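Local coordinates for protein forkhead-associated 1 (Saccharomyces cerevisiae, PDB 6C4U) that binds phosphothreonine-containing peptides through a forkhead-associated domain, here engineered to take up a phosphopeptide of the human transcription factor c-Myc, at residues Phe6-Thr11 / Leu113-Phe118; Lys36-Gly41 / Phe61-Gly66; Gly41-Cys46 / Val56-Phe61; Leu71-Ile76 / Gln94-Gly99. All coordinates share one frame; numbering follows the deposited sequence.

Overall arrangement
Contacts 1, 2 and 4 tie together strands of a beta sandwich, contact 1 in one sheet and contacts 2 and 4 in the other. Strands 61-66 and 71-75 are neighbours, so contact 2 passes directly into contact 4. Contact 2 is the most aromatic, its centre about 5 Å from the centre of the chain and its rings meeting Phe6 and Leu115 of contact 1. Contact 4, at the sheet's outermost strand, is almost purely leucine packing. In contact 1 a largely apolar inner face backs an outer one that mixes Arg7 with Ile9, Val116 and Phe118. Contact 3 shares Gly41 and Phe61 with contact 2 but belongs to loops beyond, where polar groups replace apolar packing beside the bound peptide.

Contact 1. Residues Phe6-Thr11 / Leu113-Phe118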
loop_
_atom_site.group_PDB
_atom_site.type_symbol
_atom_site.label_atom_id
_atom_site.label_comp_id
_atom_site.label_asym_id
_atom_site.label_seq_id
_atom_site.Cartn_x
_atom_site.Cartn_y
_atom_site.Cartn_z
ATOM N N PHE F 6 -5.923 8.330 2.378
ATOM C CA PHE F 6 -6.013 7.144 3.225
ATOM C C PHE F 6 -4.902 7.149 4.261
ATOM O O PHE F 6 -3.951 7.931 4.184
ATOM C CB PHE F 6 -5.972 5.844 2.400
ATOM C CG PHE F 6 -4.613 5.516 1.816
ATOM C CD1 PHE F 6 -4.137 6.181 0.689
ATOM C CD2 PHE F 6 -3.825 4.524 2.369
ATOM C CE1 PHE F 6 -2.877 5.888 0.167
ATOM C CE2 PHE F 6 -2.573 4.233 1.841
ATOM C CZ PHE F 6 -2.098 4.916 0.761
ATOM N N ARG F 7 -5.043 6.241 5.221
ATOM C CA ARG F 7 -4.170 6.167 6.375
ATOM C C ARG F 7 -3.814 4.709 6.626
ATOM O O ARG F 7 -4.642 3.815 6.452
ATOM C CB ARG F 7 -4.901 6.768 7.555
ATOM C CG ARG F 7 -4.270 6.513 8.907
ATOM C CD ARG F 7 -5.090 7.216 10.009
ATOM N NE ARG F 7 -4.894 8.663 10.030
ATOM C CZ ARG F 7 -5.866 9.592 10.167
ATOM N NH1 ARG F 7 -7.145 9.251 10.208
ATOM N NH2 ARG F 7 -5.533 10.867 10.174
ATOM N N VAL F 8 -2.582 4.493 7.068
ATOM C CA VAL F 8 -2.024 3.149 7.207
ATOM C C VAL F 8 -1.537 2.946 8.618
ATOM O O VAL F 8 -0.677 3.662 9.111
ATOM C CB VAL F 8 -0.845 2.919 6.235
ATOM C CG1 VAL F 8 -0.166 1.615 6.470
ATOM C CG2 VAL F 8 -1.334 2.960 4.810
ATOM N N ILE F 9 -2.108 1.938 9.262
ATOM C CA ILE F 9 -1.912 1.664 10.678
ATOM C C ILE F 9 -1.310 0.299 10.831
ATOM O O ILE F 9 -1.800 -0.681 10.259
ATOM C CB ILE F 9 -3.322 1.666 11.332
ATOM C CG1 ILE F 9 -4.034 2.970 11.010
ATOM C CG2 ILE F 9 -3.253 1.493 12.802
ATOM C CD1 ILE F 9 -5.482 2.926 11.357
ATOM N N SER F 10 -0.287 0.167 11.706
ATOM C CA SER F 10 0.349 -1.101 12.007
ATOM C C SER F 10 -0.336 -1.745 13.212
ATOM O O SER F 10 -0.567 -1.054 14.202
ATOM C CB SER F 10 1.786 -0.855 12.333
ATOM O OG SER F 10 2.557 -2.036 12.511
ATOM N N THR F 11 -0.621 -3.034 13.109
ATOM C CA THR F 11 -1.325 -3.782 14.121
ATOM C C THR F 11 -0.414 -4.096 15.304
ATOM O O THR F 11 -0.754 -3.785 16.448
ATOM C CB THR F 11 -1.845 -5.128 13.524
ATOM O OG1 THR F 11 -0.726 -5.950 13.097
ATOM C CG2 THR F 11 -2.838 -4.831 12.359
ATOM N N LEU F 113 4.304 -8.974 8.986
ATOM C CA LEU F 113 4.064 -7.546 9.190
ATOM C C LEU F 113 2.670 -7.249 8.597
ATOM O O LEU F 113 2.305 -7.780 7.544
ATOM C CB LEU F 113 5.163 -6.765 8.516
ATOM C CG LEU F 113 5.032 -5.215 8.508
ATOM C CD1 LEU F 113 4.605 -4.553 9.817
ATOM C CD2 LEU F 113 6.339 -4.596 8.030
ATOM N N SER F 114 1.885 -6.466 9.334
ATOM C CA SER F 114 0.456 -6.337 9.020
ATOM C C SER F 114 0.035 -4.885 9.104
ATOM O O SER F 114 0.267 -4.220 10.127
ATOM C CB SER F 114 -0.363 -7.158 9.990
ATOM O OG SER F 114 -1.689 -7.309 9.536
ATOM N N LEU F 115 -0.544 -4.388 8.007
ATOM C CA LEU F 115 -0.936 -2.987 7.873
ATOM C C LEU F 115 -2.428 -2.933 7.576
ATOM O O LEU F 115 -2.960 -3.825 6.918
ATOM C CB LEU F 115 -0.198 -2.328 6.726
ATOM C CG LEU F 115 1.305 -2.515 6.630
ATOM C CD1 LEU F 115 1.804 -1.667 5.433
ATOM C CD2 LEU F 115 2.033 -2.238 7.937
ATOM N N VAL F 116 -3.093 -1.883 8.044
ATOM C CA VAL F 116 -4.525 -1.751 7.836
ATOM C C VAL F 116 -4.833 -0.417 7.184
ATOM O O VAL F 116 -4.332 0.627 7.627
ATOM C CB VAL F 116 -5.293 -1.903 9.164
ATOM C CG1 VAL F 116 -6.784 -1.682 8.968
ATOM C CG2 VAL F 116 -5.060 -3.303 9.719
ATOM N N ILE F 117 -5.667 -0.465 6.141
ATOM C CA ILE F 117 -5.974 0.725 5.356
ATOM C C ILE F 117 -7.247 1.316 5.885
ATOM O O ILE F 117 -8.250 0.584 6.058
ATOM C CB ILE F 117 -6.177 0.397 3.849
ATOM C CG1 ILE F 117 -5.018 -0.442 3.304
ATOM C CG2 ILE F 117 -6.323 1.665 3.019
ATOM C CD1 ILE F 117 -3.657 0.154 3.548
ATOM N N PHE F 118 -7.197 2.624 6.148
ATOM C CA PHE F 118 -8.369 3.356 6.583
ATOM C C PHE F 118 -8.528 4.447 5.541
ATOM O O PHE F 118 -7.641 5.285 5.354
ATOM C CB PHE F 118 -8.232 3.854 8.006
ATOM C CG PHE F 118 -9.313 4.791 8.432
ATOM C CD1 PHE F 118 -10.682 4.451 8.423
ATOM C CD2 PHE F 118 -8.966 6.009 8.897
ATOM C CE1 PHE F 118 -11.629 5.331 8.850
ATOM C CE2 PHE F 118 -9.941 6.930 9.365
ATOM C CZ PHE F 118 -11.268 6.575 9.321
#
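Arg7 pairs with Phe118, and Ile9 with Val116, through backbone hydrogen bonds given in both directions. Arg7 N reaches Phe118 O at 2.8 Å and Ile9 N reaches Val116 O at 3.1 Å. Beyond the end of strand 4-10, Thr11 N adds a weak bond to Ser114 O at 3.3 Å.

Apolar packing occupies the face bearing Val8, Leu115 and Ile117. Val8 divides its branches between two partners: CG1, anti to the backbone N (chi1 173°), meets Leu115 CB at 4.0 Å, while CG2 lies alongside Ile117 CD1 at 3.9 Å. Ile117 also turns CG2 to Phe6 CD2, 3.9 Å away, and the Phe6 ring continues inward to meet Trp38 edge-to-face.

On the other face Arg7 and Phe118 run side by side, guanidinium and ring planes only 19° apart. Arg7 NH1 comes to the ring edge, 3.7 Å from Phe118 CE2, so this is an in-plane approach and no cation-pi stack. The salt bridge of the guanidinium goes instead to Asp19, through NE. Further along, the side chains of Thr11 and Val116 cross at about a right angle, CG2 to CG2.

The inner face is thus mainly hydrocarbon; the outer one mixes apolar groups with the Arg7 charge, which is paired with Asp19.

Contact 2. Residues Lys36-Gly41 / Phe61-Gly66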
loop_
_atom_site.group_PDB
_atom_site.type_symbol
_atom_site.label_atom_id
_atom_site.label_comp_id
_atom_site.label_asym_id
_atom_site.label_seq_id
_atom_site.Cartn_x
_atom_site.Cartn_y
_atom_site.Cartn_z
ATOM N N LYS F 36 -2.284 8.782 -8.763
ATOM C CA LYS F 36 -1.124 8.838 -7.869
ATOM C C LYS F 36 -0.688 7.441 -7.436
ATOM O O LYS F 36 -1.521 6.517 -7.368
ATOM C CB LYS F 36 -1.456 9.704 -6.635
ATOM C CG LYS F 36 -0.265 9.935 -5.726
ATOM C CD LYS F 36 -0.303 11.261 -4.972
ATOM C CE LYS F 36 1.068 11.508 -4.339
ATOM N NZ LYS F 36 1.250 12.888 -3.832
ATOM N N VAL F 37 0.608 7.280 -7.145
ATOM C CA VAL F 37 1.137 5.987 -6.721
ATOM C C VAL F 37 2.037 6.092 -5.498
ATOM O O VAL F 37 2.986 6.889 -5.463
ATOM C CB VAL F 37 1.941 5.317 -7.833
ATOM C CG1 VAL F 37 2.465 3.943 -7.388
ATOM C CG2 VAL F 37 1.082 5.196 -9.084
ATOM N N TRP F 38 1.763 5.250 -4.505
ATOM C CA TRP F 38 2.597 5.149 -3.321
ATOM C C TRP F 38 3.215 3.773 -3.293
ATOM O O TRP F 38 2.536 2.795 -3.573
ATOM C CB TRP F 38 1.748 5.331 -2.082
ATOM C CG TRP F 38 1.131 6.674 -1.979
ATOM C CD1 TRP F 38 1.707 7.815 -1.485
ATOM C CD2 TRP F 38 -0.184 7.028 -2.386
ATOM N NE1 TRP F 38 0.821 8.834 -1.529
ATOM C CE2 TRP F 38 -0.344 8.392 -2.101
ATOM C CE3 TRP F 38 -1.219 6.349 -3.004
ATOM C CZ2 TRP F 38 -1.536 9.076 -2.356
ATOM C CZ3 TRP F 38 -2.407 7.043 -3.272
ATOM C CH2 TRP F 38 -2.548 8.401 -2.931
ATOM N N THR F 39 4.497 3.693 -2.946
ATOM C CA THR F 39 5.186 2.409 -2.866
ATOM C C THR F 39 5.595 2.088 -1.443
ATOM O O THR F 39 5.914 2.970 -0.660
ATOM C CB THR F 39 6.451 2.376 -3.736
ATOM O OG1 THR F 39 7.371 3.375 -3.278
ATOM C CG2 THR F 39 6.110 2.652 -5.178
ATOM N N PHE F 40 5.619 0.795 -1.156
ATOM C CA PHE F 40 5.839 0.249 0.156
ATOM C C PHE F 40 6.966 -0.756 -0.017
ATOM O O PHE F 40 6.858 -1.654 -0.850
ATOM C CB PHE F 40 4.562 -0.472 0.620
ATOM C CG PHE F 40 3.430 0.444 0.948
ATOM C CD1 PHE F 40 2.714 1.077 -0.056
ATOM C CD2 PHE F 40 3.046 0.654 2.273
ATOM C CE1 PHE F 40 1.692 1.949 0.247
ATOM C CE2 PHE F 40 2.009 1.522 2.568
ATOM C CZ PHE F 40 1.340 2.167 1.556
ATOM N N GLY F 41 8.042 -0.625 0.749
ATOM C CA GLY F 41 9.123 -1.602 0.644
ATOM C C GLY F 41 10.276 -1.460 1.616
ATOM O O GLY F 41 10.302 -0.543 2.452
ATOM N N PHE F 61 5.089 -3.568 -2.676
ATOM C CA PHE F 61 3.769 -3.363 -3.287
ATOM C C PHE F 61 3.509 -1.883 -3.463
ATOM O O PHE F 61 4.210 -1.060 -2.882
ATOM C CB PHE F 61 2.643 -4.078 -2.498
ATOM C CG PHE F 61 2.423 -3.555 -1.099
ATOM C CD1 PHE F 61 3.132 -4.098 -0.023
ATOM C CD2 PHE F 61 1.495 -2.546 -0.836
ATOM C CE1 PHE F 61 2.959 -3.608 1.261
ATOM C CE2 PHE F 61 1.305 -2.070 0.458
ATOM C CZ PHE F 61 2.033 -2.598 1.494
ATOM N N GLN F 62 2.534 -1.561 -4.307
ATOM C CA GLN F 62 2.146 -0.187 -4.535
ATOM C C GLN F 62 0.671 -0.065 -4.289
ATOM O O GLN F 62 -0.083 -1.041 -4.438
ATOM C CB GLN F 62 2.415 0.237 -5.990
ATOM C CG GLN F 62 3.744 -0.221 -6.563
ATOM C CD GLN F 62 4.087 0.399 -7.871
ATOM O OE1 GLN F 62 4.858 1.340 -7.909
ATOM N NE2 GLN F 62 3.591 -0.185 -8.950
ATOM N N ILE F 63 0.256 1.141 -3.925
ATOM C CA ILE F 63 -1.148 1.481 -3.826
ATOM C C ILE F 63 -1.378 2.581 -4.837
ATOM O O ILE F 63 -0.619 3.539 -4.901
ATOM C CB ILE F 63 -1.538 1.883 -2.386
ATOM C CG1 ILE F 63 -1.440 0.642 -1.492
ATOM C CG2 ILE F 63 -2.941 2.478 -2.345
ATOM C CD1 ILE F 63 -1.694 0.877 -0.030
ATOM N N LEU F 64 -2.408 2.415 -5.650
ATOM C CA LEU F 64 -2.682 3.331 -6.743
ATOM C C LEU F 64 -3.983 4.056 -6.486
ATOM O O LEU F 64 -4.981 3.430 -6.142
ATOM C CB LEU F 64 -2.809 2.560 -8.047
ATOM C CG LEU F 64 -1.554 2.065 -8.729
ATOM C CD1 LEU F 64 -0.645 1.223 -7.858
ATOM C CD2 LEU F 64 -2.017 1.325 -9.982
ATOM N N LEU F 65 -3.975 5.361 -6.693
ATOM C CA LEU F 65 -5.204 6.143 -6.652
ATOM C C LEU F 65 -5.809 6.179 -8.045
ATOM O O LEU F 65 -5.242 6.772 -8.939
ATOM C CB LEU F 65 -4.947 7.566 -6.146
ATOM C CG LEU F 65 -6.158 8.501 -6.114
ATOM C CD1 LEU F 65 -7.343 7.942 -5.357
ATOM C CD2 LEU F 65 -5.790 9.813 -5.453
ATOM N N GLY F 66 -6.959 5.537 -8.210
ATOM C CA GLY F 66 -7.728 5.526 -9.457
ATOM C C GLY F 66 -8.456 6.825 -9.759
ATOM O O GLY F 66 -8.552 7.711 -8.913
#
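The core-facing layer of one sandwich sheet is built here, where Trp38 and Phe40 of strand 34-41 meet Phe61, Ile63 and Leu65 of the antiparallel strand 61-66. Trp38 and Ile63 exchange backbone bonds, Trp38 N to Ile63 O at 3.0 Å and Ile63 N to Trp38 O at 2.8 Å; Phe40 and Phe61 do likewise.

The two phenylalanine rings lie almost parallel, planes 13° apart and centroids 4.5 Å apart, but offset, with little of one ring above the other. Phe61 CG sits between its backbone N and carbonyl carbon (chi1 64°), which carries the ring toward Phe40; Phe40 CB then lies over its face, 3.5 Å from the Phe61 centroid, a CH-pi contact. Further round the Phe40 ring, CE1 comes within 3.6 Å of Ile63 CD1. Trp38 runs alongside Leu65, its CZ3 3.9 Å from Leu65 CB. An alanine in place of Phe61 would probably open a gap beside Phe40 and leave its ring less firmly held, with Leu115 of the other sheet also losing a partner.

On the opposite face Gln62 lies beside Thr39, while its NE2 is hydrogen-bonded to Asn74 OD1. At the strand's start His60 and Phe61 both face Phe40, a classic beta bulge at the entry to strand 61-66, in the mixed sheet of the FHA beta sandwich.

Contact 3. Residues Gly41-Cys46 / Val56-Phe61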
loop_
_atom_site.group_PDB
_atom_site.type_symbol
_atom_site.label_atom_id
_atom_site.label_comp_id
_atom_site.label_asym_id
_atom_site.label_seq_id
_atom_site.Cartn_x
_atom_site.Cartn_y
_atom_site.Cartn_z
ATOM N N GLY F 41 8.042 -0.625 0.749
ATOM C CA GLY F 41 9.123 -1.602 0.644
ATOM C C GLY F 41 10.276 -1.460 1.616
ATOM O O GLY F 41 10.302 -0.543 2.452
ATOM N N ARG F 42 11.222 -2.392 1.498
ATOM C CA ARG F 42 12.434 -2.390 2.314
ATOM C C ARG F 42 13.326 -1.174 2.032
ATOM O O ARG F 42 14.037 -0.701 2.919
ATOM C CB ARG F 42 13.215 -3.701 2.109
ATOM C CG ARG F 42 14.645 -3.689 2.635
ATOM C CD ARG F 42 15.191 -5.081 2.877
ATOM N NE ARG F 42 15.021 -5.984 1.734
ATOM C CZ ARG F 42 15.845 -6.077 0.690
ATOM N NH1 ARG F 42 16.938 -5.314 0.583
ATOM N NH2 ARG F 42 15.566 -6.948 -0.283
ATOM N N ASN F 43 13.293 -0.685 0.793
ATOM C CA ASN F 43 14.125 0.432 0.387
ATOM C C ASN F 43 13.478 1.688 0.950
ATOM O O ASN F 43 12.328 1.988 0.610
ATOM C CB ASN F 43 14.195 0.506 -1.145
ATOM C CG ASN F 43 15.135 1.598 -1.655
ATOM O OD1 ASN F 43 15.277 2.669 -1.066
ATOM N ND2 ASN F 43 15.795 1.309 -2.761
ATOM N N PRO F 44 14.203 2.442 1.780
ATOM C CA PRO F 44 13.639 3.666 2.369
ATOM C C PRO F 44 13.336 4.790 1.382
ATOM O O PRO F 44 12.758 5.804 1.782
ATOM C CB PRO F 44 14.716 4.113 3.351
ATOM C CG PRO F 44 15.977 3.571 2.775
ATOM C CD PRO F 44 15.595 2.233 2.208
ATOM N N ALA F 45 13.744 4.628 0.121
ATOM C CA ALA F 45 13.279 5.491 -0.966
ATOM C C ALA F 45 11.778 5.440 -1.152
ATOM O O ALA F 45 11.206 6.402 -1.672
ATOM C CB ALA F 45 13.946 5.097 -2.275
ATOM N N CYS F 46 11.158 4.317 -0.758
ATOM C CA CYS F 46 9.709 4.146 -0.843
ATOM C C CYS F 46 8.948 5.194 -0.058
ATOM O O CYS F 46 9.510 5.903 0.776
ATOM C CB CYS F 46 9.304 2.762 -0.332
ATOM S SG CYS F 46 9.938 1.359 -1.297
ATOM N N VAL F 56 11.437 -8.939 2.723
ATOM C CA VAL F 56 10.604 -7.904 2.145
ATOM C C VAL F 56 11.380 -7.338 0.965
ATOM O O VAL F 56 12.531 -6.920 1.104
ATOM C CB VAL F 56 10.256 -6.797 3.161
ATOM C CG1 VAL F 56 9.510 -5.651 2.488
ATOM C CG2 VAL F 56 9.434 -7.392 4.299
ATOM N N SER F 57 10.754 -7.386 -0.204
ATOM C CA SER F 57 11.295 -6.770 -1.415
ATOM C C SER F 57 11.515 -5.259 -1.261
ATOM O O SER F 57 10.796 -4.596 -0.513
ATOM C CB SER F 57 10.380 -7.095 -2.613
ATOM O OG SER F 57 10.115 -8.491 -2.687
ATOM N N ASN F 58 12.527 -4.744 -1.952
ATOM C CA ASN F 58 12.883 -3.318 -1.903
ATOM C C ASN F 58 11.722 -2.437 -2.288
ATOM O O ASN F 58 11.490 -1.400 -1.658
ATOM C CB ASN F 58 14.060 -3.015 -2.833
ATOM C CG ASN F 58 15.367 -3.456 -2.249
ATOM O OD1 ASN F 58 15.988 -2.717 -1.477
ATOM N ND2 ASN F 58 15.783 -4.677 -2.583
ATOM N N LYS F 59 11.040 -2.836 -3.358
ATOM C CA LYS F 59 9.741 -2.287 -3.698
ATOM C C LYS F 59 8.818 -3.491 -3.716
ATOM O O LYS F 59 8.888 -4.334 -4.614
ATOM C CB LYS F 59 9.752 -1.529 -5.028
ATOM C CG LYS F 59 10.476 -0.192 -4.969
ATOM C CD LYS F 59 9.979 0.995 -5.763
ATOM C CE LYS F 59 11.035 2.109 -5.610
ATOM N NZ LYS F 59 10.603 3.552 -5.541
ATOM N N HIS F 60 7.973 -3.572 -2.692
ATOM C CA HIS F 60 7.194 -4.757 -2.399
ATOM C C HIS F 60 5.763 -4.683 -2.914
ATOM O O HIS F 60 5.262 -5.636 -3.495
ATOM C CB HIS F 60 7.201 -5.012 -0.895
ATOM C CG HIS F 60 6.801 -6.402 -0.535
ATOM N ND1 HIS F 60 7.707 -7.355 -0.132
ATOM C CD2 HIS F 60 5.591 -7.010 -0.555
ATOM C CE1 HIS F 60 7.068 -8.492 0.092
ATOM N NE2 HIS F 60 5.781 -8.311 -0.162
ATOM N N PHE F 61 5.089 -3.568 -2.676
ATOM C CA PHE F 61 3.769 -3.363 -3.287
ATOM C C PHE F 61 3.509 -1.883 -3.463
ATOM O O PHE F 61 4.210 -1.060 -2.882
ATOM C CB PHE F 61 2.643 -4.078 -2.498
ATOM C CG PHE F 61 2.423 -3.555 -1.099
ATOM C CD1 PHE F 61 3.132 -4.098 -0.023
ATOM C CD2 PHE F 61 1.495 -2.546 -0.836
ATOM C CE1 PHE F 61 2.959 -3.608 1.261
ATOM C CE2 PHE F 61 1.305 -2.070 0.458
ATOM C CZ PHE F 61 2.033 -2.598 1.494
#
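Arg42 leaves its backbone with CG anti to N (chi1 166°) and folds at chi3, which brings NE back onto Val56 O at 2.7 Å. NE lies nearly on the extended line of that carbonyl, though its N-H is bent (148°), and NH2 adds a weak second bond to Val56 O at 3.3 Å. Asn58 brings OD1 over one guanidinium face, the amide plane steeply turned (67°); the 3.4 Å approach of OD1 to Arg42 NH1 is angled too poorly for a hydrogen bond.

The main chains are stitched separately. Arg42 N bonds almost straight to Ser57 O at 3.0 Å, and Asn43 N meets a lone pair of Asn58 O at 3.1 Å. Gly41 CA makes a CA-H...O contact with Asn58 O at 3.3 Å. Asn43 OD1 accepts from Ala45 N in an Asx turn, and His60 ND1 accepts from Ser57 N.

Backbone Asn58 N donates a hydrogen bond to a modified side chain of the bound peptide, and Ser57 OG, also bonded to Thr78 N, forms another. Arg42, gripped by Val56 O and packed on the peptide backbone, would therefore probably bring positive charge beside that side chain, consistent with phosphothreonine binding.

Contact 4. Residues Leu71-Ile76 / Gln94-Gly99; sequences LLLNDI and QLLSQG
Leu72 sets its CD2 over one face of the flat peptide group between Gln94 and Leu95, 3.8 Å from Gln94 C; no ring takes part in this contact. The edge of the same peptide is occupied too: Leu73 N meets Gln94 O in the carbonyl plane at 2.7 Å. Leu96 N, by contrast, approaches Leu71 O from 33° outside the plane of that carbonyl, at 2.9 Å. Gln94 N returns a bond to Leu73 O at 3.1 Å, which completes an antiparallel hydrogen-bonded pair.

Leu96 carries the packing on the core side. Its CG is anti to the carbonyl carbon (chi1 -69°), and the two methyls spread along the core face of the neighbouring strand: CD1 lies 3.9 Å from Leu71 CB, and CD2 lies 4.0 Å from Leu73 CB. Ile63, one strand further in, touches the same leucine, while Leu71 extends to Phe6 of the other sheet. An alanine in place of Leu96 would probably open a gap between Leu71 and Leu73 and leave Ile63 with less to pack against. On the other face Leu72 CD2 and Leu95 CD1 meet more loosely, at 4.2 Å.

The short strand segments are markedly twisted, their N-to-C directions 134° apart, well short of exactly antiparallel. Strand 94-96 thus forms the twisted outermost antiparallel strand of its sheet in the FHA beta sandwich.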
loop_
_atom_site.group_PDB
_atom_site.type_symbol
_atom_site.label_atom_id
_atom_site.label_comp_id
_atom_site.label_asym_id
_atom_site.label_seq_id
_atom_site.Cartn_x
_atom_site.Cartn_y
_atom_site.Cartn_z
ATOM N N LEU F 71 -8.809 2.953 -4.437
ATOM C CA LEU F 71 -7.428 2.549 -4.269
ATOM C C LEU F 71 -7.255 1.132 -4.776
ATOM O O LEU F 71 -8.132 0.299 -4.614
ATOM C CB LEU F 71 -7.032 2.649 -2.812
ATOM C CG LEU F 71 -7.198 4.029 -2.173
ATOM C CD1 LEU F 71 -6.959 4.014 -0.688
ATOM C CD2 LEU F 71 -6.330 5.064 -2.891
ATOM N N LEU F 72 -6.105 0.860 -5.363
ATOM C CA LEU F 72 -5.769 -0.448 -5.889
ATOM C C LEU F 72 -4.439 -0.907 -5.333
ATOM O O LEU F 72 -3.542 -0.090 -5.133
ATOM C CB LEU F 72 -5.676 -0.381 -7.406
ATOM C CG LEU F 72 -6.977 -0.060 -8.115
ATOM C CD1 LEU F 72 -6.643 0.387 -9.528
ATOM C CD2 LEU F 72 -7.905 -1.263 -8.174
ATOM N N LEU F 73 -4.313 -2.217 -5.144
ATOM C CA LEU F 73 -3.103 -2.825 -4.607
ATOM C C LEU F 73 -2.369 -3.664 -5.678
ATOM O O LEU F 73 -2.937 -4.624 -6.218
ATOM C CB LEU F 73 -3.474 -3.681 -3.392
ATOM C CG LEU F 73 -2.395 -4.646 -2.875
ATOM C CD1 LEU F 73 -1.230 -3.896 -2.277
ATOM C CD2 LEU F 73 -2.949 -5.591 -1.853
ATOM N N ASN F 74 -1.105 -3.307 -5.945
ATOM C CA ASN F 74 -0.265 -3.976 -6.950
ATOM C C ASN F 74 0.839 -4.736 -6.205
ATOM O O ASN F 74 1.763 -4.104 -5.686
ATOM C CB ASN F 74 0.314 -2.900 -7.940
ATOM C CG ASN F 74 0.981 -3.487 -9.202
ATOM O OD1 ASN F 74 1.878 -2.861 -9.815
ATOM N ND2 ASN F 74 0.524 -4.665 -9.627
ATOM N N ASP F 75 0.753 -6.068 -6.109
ATOM C CA ASP F 75 1.925 -6.829 -5.588
ATOM C C ASP F 75 3.051 -6.800 -6.619
ATOM O O ASP F 75 2.797 -7.076 -7.780
ATOM C CB ASP F 75 1.601 -8.303 -5.264
ATOM C CG ASP F 75 2.841 -9.082 -4.783
ATOM O OD1 ASP F 75 3.642 -8.482 -4.038
ATOM O OD2 ASP F 75 3.046 -10.271 -5.156
ATOM N N ILE F 76 4.274 -6.483 -6.202
ATOM C CA ILE F 76 5.438 -6.482 -7.112
ATOM C C ILE F 76 6.656 -7.078 -6.414
ATOM O O ILE F 76 7.805 -6.635 -6.593
ATOM C CB ILE F 76 5.742 -5.072 -7.664
ATOM C CG1 ILE F 76 6.035 -4.076 -6.546
ATOM C CG2 ILE F 76 4.553 -4.568 -8.474
ATOM C CD1 ILE F 76 6.527 -2.730 -7.017
ATOM N N GLN F 94 -5.698 -5.170 -7.453
ATOM C CA GLN F 94 -6.854 -5.530 -6.596
ATOM C C GLN F 94 -7.459 -4.316 -5.894
ATOM O O GLN F 94 -6.717 -3.488 -5.360
ATOM C CB GLN F 94 -6.441 -6.547 -5.530
ATOM C CG GLN F 94 -5.670 -7.756 -6.047
ATOM C CD GLN F 94 -6.480 -8.684 -6.913
ATOM O OE1 GLN F 94 -7.632 -8.417 -7.243
ATOM N NE2 GLN F 94 -5.867 -9.823 -7.278
ATOM N N LEU F 95 -8.791 -4.238 -5.869
ATOM C CA LEU F 95 -9.509 -3.127 -5.222
ATOM C C LEU F 95 -9.361 -3.176 -3.706
ATOM O O LEU F 95 -9.562 -4.232 -3.107
ATOM C CB LEU F 95 -11.008 -3.200 -5.545
ATOM C CG LEU F 95 -11.784 -1.908 -5.211
ATOM C CD1 LEU F 95 -11.593 -0.818 -6.291
ATOM C CD2 LEU F 95 -13.255 -2.212 -5.020
ATOM N N LEU F 96 -9.016 -2.047 -3.100
ATOM C CA LEU F 96 -8.935 -1.928 -1.649
ATOM C C LEU F 96 -10.238 -1.380 -1.107
ATOM O O LEU F 96 -10.701 -0.314 -1.512
ATOM C CB LEU F 96 -7.791 -1.027 -1.206
ATOM C CG LEU F 96 -6.397 -1.575 -1.441
ATOM C CD1 LEU F 96 -5.376 -0.503 -1.123
ATOM C CD2 LEU F 96 -6.146 -2.776 -0.566
ATOM N N SER F 97 -10.845 -2.168 -0.213
ATOM C CA SER F 97 -12.014 -1.773 0.548
ATOM C C SER F 97 -11.564 -1.161 1.880
ATOM O O SER F 97 -10.427 -1.366 2.341
ATOM C CB SER F 97 -12.925 -2.975 0.815
ATOM O OG SER F 97 -13.147 -3.754 -0.351
ATOM N N GLN F 98 -12.480 -0.414 2.482
ATOM C CA GLN F 98 -12.314 0.094 3.835
ATOM C C GLN F 98 -11.878 -0.972 4.839
ATOM O O GLN F 98 -12.376 -2.098 4.807
ATOM C CB GLN F 98 -13.592 0.803 4.287
ATOM C CG GLN F 98 -13.534 1.349 5.684
ATOM C CD GLN F 98 -12.468 2.413 5.866
ATOM O OE1 GLN F 98 -12.739 3.588 5.902
ATOM N NE2 GLN F 98 -11.181 2.026 5.824
ATOM N N GLY F 99 -10.916 -0.624 5.694
ATOM C CA GLY F 99 -10.457 -1.539 6.719
ATOM C C GLY F 99 -9.715 -2.775 6.255
ATOM O O GLY F 99 -9.555 -3.699 7.041
#